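Long-range contact in putative sugar binding protein (Geobacillus stearothermophilus, PDB 6GT9), which binds galactose in a cleft between its two lobes, probably as the sugar-recognition component of a three-component sensing system for galactan utilization: residues N215-A229 and T241-Y255. Residues are numbered along the deposited sequence; the frame is centred on the assembly and turned at random.
Sequences NAFYGTSALDAIGVA and TYIIGFDTLPETIRY. With GAL (beta-D-galactopyranose), chain E.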
# COMPACT_ATOMS: atom_id res chain seq x y z
N ASN A 215 14.05 -8.74 18.01
CA ASN A 215 14.09 -10.03 17.34
C ASN A 215 12.89 -10.22 16.41
O ASN A 215 12.66 -11.34 15.92
CB ASN A 215 14.17 -11.18 18.36
CG ASN A 215 13.02 -11.17 19.37
OD1 ASN A 215 12.03 -10.44 19.22
ND2 ASN A 215 13.14 -12.00 20.41
N ALA A 216 12.13 -9.16 16.14
CA ALA A 216 10.99 -9.23 15.24
C ALA A 216 10.82 -7.90 14.52
O ALA A 216 10.90 -6.83 15.13
CB ALA A 216 9.71 -9.59 16.00
N PHE A 217 10.58 -7.97 13.21
CA PHE A 217 10.30 -6.80 12.39
C PHE A 217 8.94 -6.94 11.72
O PHE A 217 8.54 -8.04 11.33
CB PHE A 217 11.34 -6.60 11.28
CG PHE A 217 12.64 -6.02 11.75
CD1 PHE A 217 13.66 -6.85 12.22
CD2 PHE A 217 12.87 -4.65 11.70
CE1 PHE A 217 14.88 -6.32 12.62
CE2 PHE A 217 14.09 -4.11 12.12
CZ PHE A 217 15.10 -4.95 12.58
N TYR A 218 8.24 -5.81 11.59
CA TYR A 218 6.98 -5.69 10.87
C TYR A 218 7.12 -4.57 9.86
O TYR A 218 7.32 -3.41 10.25
CB TYR A 218 5.83 -5.40 11.84
CG TYR A 218 4.51 -4.98 11.22
CD1 TYR A 218 3.99 -5.63 10.10
CD2 TYR A 218 3.75 -3.98 11.80
CE1 TYR A 218 2.76 -5.28 9.55
CE2 TYR A 218 2.52 -3.61 11.26
CZ TYR A 218 2.02 -4.27 10.15
OH TYR A 218 0.80 -3.91 9.63
N GLY A 219 7.04 -4.89 8.57
CA GLY A 219 7.08 -3.89 7.50
C GLY A 219 5.68 -3.70 6.95
O GLY A 219 4.94 -4.67 6.77
N THR A 220 5.30 -2.45 6.68
CA THR A 220 3.92 -2.16 6.32
C THR A 220 3.74 -1.74 4.87
O THR A 220 2.62 -1.40 4.49
CB THR A 220 3.32 -1.09 7.24
OG1 THR A 220 3.96 0.18 7.01
CG2 THR A 220 3.50 -1.49 8.70
N SER A 221 4.80 -1.75 4.06
CA SER A 221 4.67 -1.44 2.65
C SER A 221 5.57 -2.39 1.87
O SER A 221 6.36 -3.15 2.45
CB SER A 221 4.99 0.03 2.36
OG SER A 221 6.36 0.34 2.57
N ALA A 222 5.48 -2.34 0.54
CA ALA A 222 5.86 -3.48 -0.29
C ALA A 222 7.35 -3.80 -0.27
O ALA A 222 7.73 -4.95 -0.54
CB ALA A 222 5.42 -3.27 -1.73
N LEU A 223 8.22 -2.83 0.04
CA LEU A 223 9.66 -3.03 -0.01
C LEU A 223 10.30 -3.10 1.37
O LEU A 223 11.52 -3.32 1.47
CB LEU A 223 10.31 -1.91 -0.84
CG LEU A 223 9.75 -1.80 -2.26
CD1 LEU A 223 10.23 -0.54 -2.98
CD2 LEU A 223 10.09 -3.05 -3.07
N ASP A 224 9.53 -2.90 2.44
CA ASP A 224 10.11 -2.79 3.77
C ASP A 224 10.77 -4.09 4.20
O ASP A 224 11.92 -4.10 4.66
CB ASP A 224 9.03 -2.38 4.76
CG ASP A 224 8.50 -1.01 4.49
OD1 ASP A 224 9.28 -0.16 4.02
OD2 ASP A 224 7.31 -0.76 4.78
N ALA A 225 10.04 -5.21 4.11
CA ALA A 225 10.60 -6.48 4.59
C ALA A 225 11.76 -6.93 3.72
O ALA A 225 12.65 -7.65 4.19
CB ALA A 225 9.50 -7.54 4.62
N ILE A 226 11.79 -6.50 2.46
CA ILE A 226 12.95 -6.75 1.62
C ILE A 226 14.17 -6.01 2.17
O ILE A 226 15.27 -6.57 2.26
CB ILE A 226 12.65 -6.35 0.17
CG1 ILE A 226 11.63 -7.32 -0.43
CG2 ILE A 226 13.94 -6.28 -0.66
CD1 ILE A 226 10.94 -6.77 -1.67
N GLY A 227 13.98 -4.74 2.57
CA GLY A 227 15.08 -4.00 3.17
C GLY A 227 15.56 -4.64 4.47
O GLY A 227 16.76 -4.76 4.71
N VAL A 228 14.62 -5.07 5.31
CA VAL A 228 14.99 -5.70 6.57
C VAL A 228 15.72 -7.01 6.32
O VAL A 228 16.75 -7.29 6.95
CB VAL A 228 13.75 -5.92 7.45
CG1 VAL A 228 14.14 -6.64 8.74
CG2 VAL A 228 13.07 -4.61 7.72
N ALA A 229 15.22 -7.83 5.39
CA ALA A 229 15.81 -9.14 5.17
C ALA A 229 17.26 -9.03 4.70
O ALA A 229 18.11 -9.82 5.11
CB ALA A 229 14.98 -9.93 4.16
N THR A 241 15.53 -13.99 13.46
CA THR A 241 14.75 -12.77 13.56
C THR A 241 13.47 -13.02 12.79
O THR A 241 13.52 -13.47 11.71
CB THR A 241 15.51 -11.66 12.86
OG1 THR A 241 16.72 -11.43 13.54
CG2 THR A 241 14.74 -10.38 12.81
N TYR A 242 12.34 -12.70 13.39
CA TYR A 242 11.03 -12.88 12.76
C TYR A 242 10.70 -11.65 11.92
O TYR A 242 10.75 -10.52 12.41
CB TYR A 242 9.95 -13.10 13.82
CG TYR A 242 8.55 -13.29 13.27
CD1 TYR A 242 8.08 -14.55 12.93
CD2 TYR A 242 7.69 -12.20 13.10
CE1 TYR A 242 6.79 -14.73 12.42
CE2 TYR A 242 6.40 -12.37 12.59
CZ TYR A 242 5.96 -13.63 12.26
OH TYR A 242 4.67 -13.79 11.77
N ILE A 243 10.37 -11.87 10.65
CA ILE A 243 10.01 -10.78 9.75
C ILE A 243 8.63 -11.05 9.17
O ILE A 243 8.42 -12.08 8.51
CB ILE A 243 11.02 -10.62 8.60
CG1 ILE A 243 12.42 -10.40 9.15
CG2 ILE A 243 10.63 -9.43 7.73
CD1 ILE A 243 13.47 -10.32 8.06
N ILE A 244 7.70 -10.12 9.37
CA ILE A 244 6.44 -10.13 8.64
C ILE A 244 6.35 -8.82 7.86
O ILE A 244 6.56 -7.74 8.41
CB ILE A 244 5.22 -10.35 9.56
CG1 ILE A 244 3.91 -10.37 8.73
CG2 ILE A 244 5.17 -9.33 10.68
CD1 ILE A 244 2.69 -10.98 9.43
N GLY A 245 6.12 -8.94 6.56
CA GLY A 245 6.04 -7.76 5.70
C GLY A 245 4.75 -7.70 4.91
O GLY A 245 3.81 -8.44 5.20
N PHE A 246 4.69 -6.81 3.91
CA PHE A 246 3.52 -6.62 3.07
C PHE A 246 3.84 -6.98 1.62
O PHE A 246 4.96 -6.81 1.15
CB PHE A 246 3.00 -5.17 3.12
CG PHE A 246 1.75 -5.00 3.95
CD1 PHE A 246 1.81 -5.06 5.33
CD2 PHE A 246 0.53 -4.82 3.34
CE1 PHE A 246 0.67 -4.92 6.10
CE2 PHE A 246 -0.63 -4.69 4.10
CZ PHE A 246 -0.55 -4.74 5.49
N ASP A 247 2.81 -7.49 0.94
CA ASP A 247 2.77 -7.74 -0.50
C ASP A 247 3.66 -8.89 -0.92
O ASP A 247 4.34 -9.52 -0.10
CB ASP A 247 3.12 -6.46 -1.27
CG ASP A 247 2.25 -5.31 -0.86
OD1 ASP A 247 1.01 -5.40 -1.00
OD2 ASP A 247 2.79 -4.33 -0.33
N THR A 248 3.63 -9.20 -2.22
CA THR A 248 4.17 -10.45 -2.73
C THR A 248 5.05 -10.20 -3.94
O THR A 248 5.05 -10.97 -4.89
CB THR A 248 3.04 -11.43 -3.08
OG1 THR A 248 2.15 -10.81 -4.01
CG2 THR A 248 2.25 -11.83 -1.83
N LEU A 249 5.81 -9.11 -3.90
CA LEU A 249 6.79 -8.87 -4.94
C LEU A 249 7.78 -10.03 -4.99
O LEU A 249 8.01 -10.70 -3.97
CB LEU A 249 7.53 -7.55 -4.69
CG LEU A 249 6.63 -6.31 -4.80
CD1 LEU A 249 7.37 -5.05 -4.42
CD2 LEU A 249 6.03 -6.19 -6.20
N PRO A 250 8.37 -10.30 -6.16
CA PRO A 250 9.27 -11.46 -6.30
C PRO A 250 10.33 -11.60 -5.22
O PRO A 250 10.55 -12.72 -4.75
CB PRO A 250 9.90 -11.22 -7.68
CG PRO A 250 8.83 -10.51 -8.45
CD PRO A 250 8.11 -9.63 -7.45
N GLU A 251 11.00 -10.51 -4.83
CA GLU A 251 12.05 -10.61 -3.81
C GLU A 251 11.47 -11.06 -2.47
O GLU A 251 12.12 -11.81 -1.73
CB GLU A 251 12.79 -9.28 -3.63
CG GLU A 251 13.54 -8.78 -4.85
CD GLU A 251 13.84 -7.29 -4.76
OE1 GLU A 251 14.99 -6.93 -4.41
OE2 GLU A 251 12.93 -6.47 -5.03
N THR A 252 10.26 -10.59 -2.13
CA THR A 252 9.60 -11.05 -0.92
C THR A 252 9.36 -12.55 -0.96
O THR A 252 9.68 -13.27 -0.01
CB THR A 252 8.28 -10.31 -0.71
OG1 THR A 252 8.54 -8.93 -0.43
CG2 THR A 252 7.49 -10.92 0.45
N ILE A 253 8.79 -13.04 -2.07
CA ILE A 253 8.52 -14.48 -2.18
C ILE A 253 9.81 -15.28 -2.06
O ILE A 253 9.85 -16.33 -1.40
CB ILE A 253 7.78 -14.79 -3.50
CG1 ILE A 253 6.42 -14.08 -3.55
CG2 ILE A 253 7.63 -16.29 -3.69
CD1 ILE A 253 5.54 -14.36 -2.36
N ARG A 254 10.88 -14.81 -2.70
CA ARG A 254 12.17 -15.48 -2.61
C ARG A 254 12.63 -15.59 -1.16
O ARG A 254 13.01 -16.68 -0.70
CB ARG A 254 13.20 -14.73 -3.45
CG ARG A 254 14.56 -15.38 -3.44
CD ARG A 254 14.45 -16.85 -3.83
NE ARG A 254 15.73 -17.54 -3.72
CZ ARG A 254 15.91 -18.67 -3.04
NH1 ARG A 254 14.89 -19.26 -2.42
NH2 ARG A 254 17.12 -19.22 -3.00
N TYR A 255 12.60 -14.48 -0.43
CA TYR A 255 13.01 -14.48 0.97
C TYR A 255 12.11 -15.39 1.82
O TYR A 255 12.59 -16.05 2.76
CB TYR A 255 12.98 -13.06 1.52
CG TYR A 255 14.22 -12.23 1.26
CD1 TYR A 255 15.49 -12.70 1.60
CD2 TYR A 255 14.12 -10.96 0.68
CE1 TYR A 255 16.62 -11.93 1.38
CE2 TYR A 255 15.24 -10.19 0.45
CZ TYR A 255 16.49 -10.67 0.80
OH TYR A 255 17.60 -9.90 0.58
C1 GAL E . 2.20 -1.12 -0.68
C2 GAL E . 1.16 -0.01 -0.67
C3 GAL E . 1.38 0.98 -1.82
C4 GAL E . 2.80 1.53 -1.77
C5 GAL E . 3.81 0.40 -1.70
C6 GAL E . 5.24 0.91 -1.46
O1 GAL E . 1.97 -2.00 0.41
O2 GAL E . -0.16 -0.55 -0.80
O3 GAL E . 0.53 2.07 -1.67
O4 GAL E . 2.96 2.39 -0.63
O5 GAL E . 3.52 -0.56 -0.61
O6 GAL E . 6.18 -0.10 -1.77
O HOH W 1 7.24 -5.60 3.43
O HOH W 2 6.53 -7.34 -1.18
O HOH W 3 8.83 -6.60 1.26
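Ala216 to Gly219 and Tyr242 to Ile244 pair as adjacent parallel strands inside the mixed sheet of one lobe, and the turns that follow them close on galactose. Four backbone bonds zip the strands: Tyr242 N to Asn215 O, Phe217 N to Tyr242 O, Ile244 N to Phe217 O and Gly219 N to Ile244 O. On the face bearing Phe217 and Ile243, helix 224-229 packs back over the sheet, its axis 149° from strand 242-246. With CG2 anti to the backbone N (CG1 at chi1 -56°), Ile243 forks beneath the helix: CG2 meets Ala225 CB, while CD1 lies 3.8 Å from Val228 CG1. Ala225 CB also rests 3.6 Å from Gly245 CA, where any side chain on the glycine would collide with it. Strand 216-219, helix 224-235 and strand 242-246 form one of the beta-alpha-beta crossovers of the periplasmic-binding-protein fold, and helix 250-255 crosses the first helix at 49°. There Ala229 CB stands over the centre of the Tyr255 ring, a CH-pi contact of 3.5 Å from CB to the centroid. Thr252 OG1 holds two waters that both reach Ala222 O; a third water joins Ser221 O, Ala225 N and Phe246 N. The Phe246 ring has Thr220 O over one face and Tyr218 OH at its edge, 3.7 Å from CE1; Thr220 O is hydrogen-bonded to Arg171 NH1, and Tyr218 OH to the backbone O of the same arginine. With an alanine in place of Phe246 the ring beside Thr220 and Tyr218 would be lost, which would probably open a gap next to Arg171, a galactose-binding residue, and leave its guanidinium freer to turn. At the sugar, Ala222 N donates to O5 (2.9 Å), and galactose O1 donates to Asp247 OD2 at 2.6 Å, while OD1 of that carboxylate is held by Gln267.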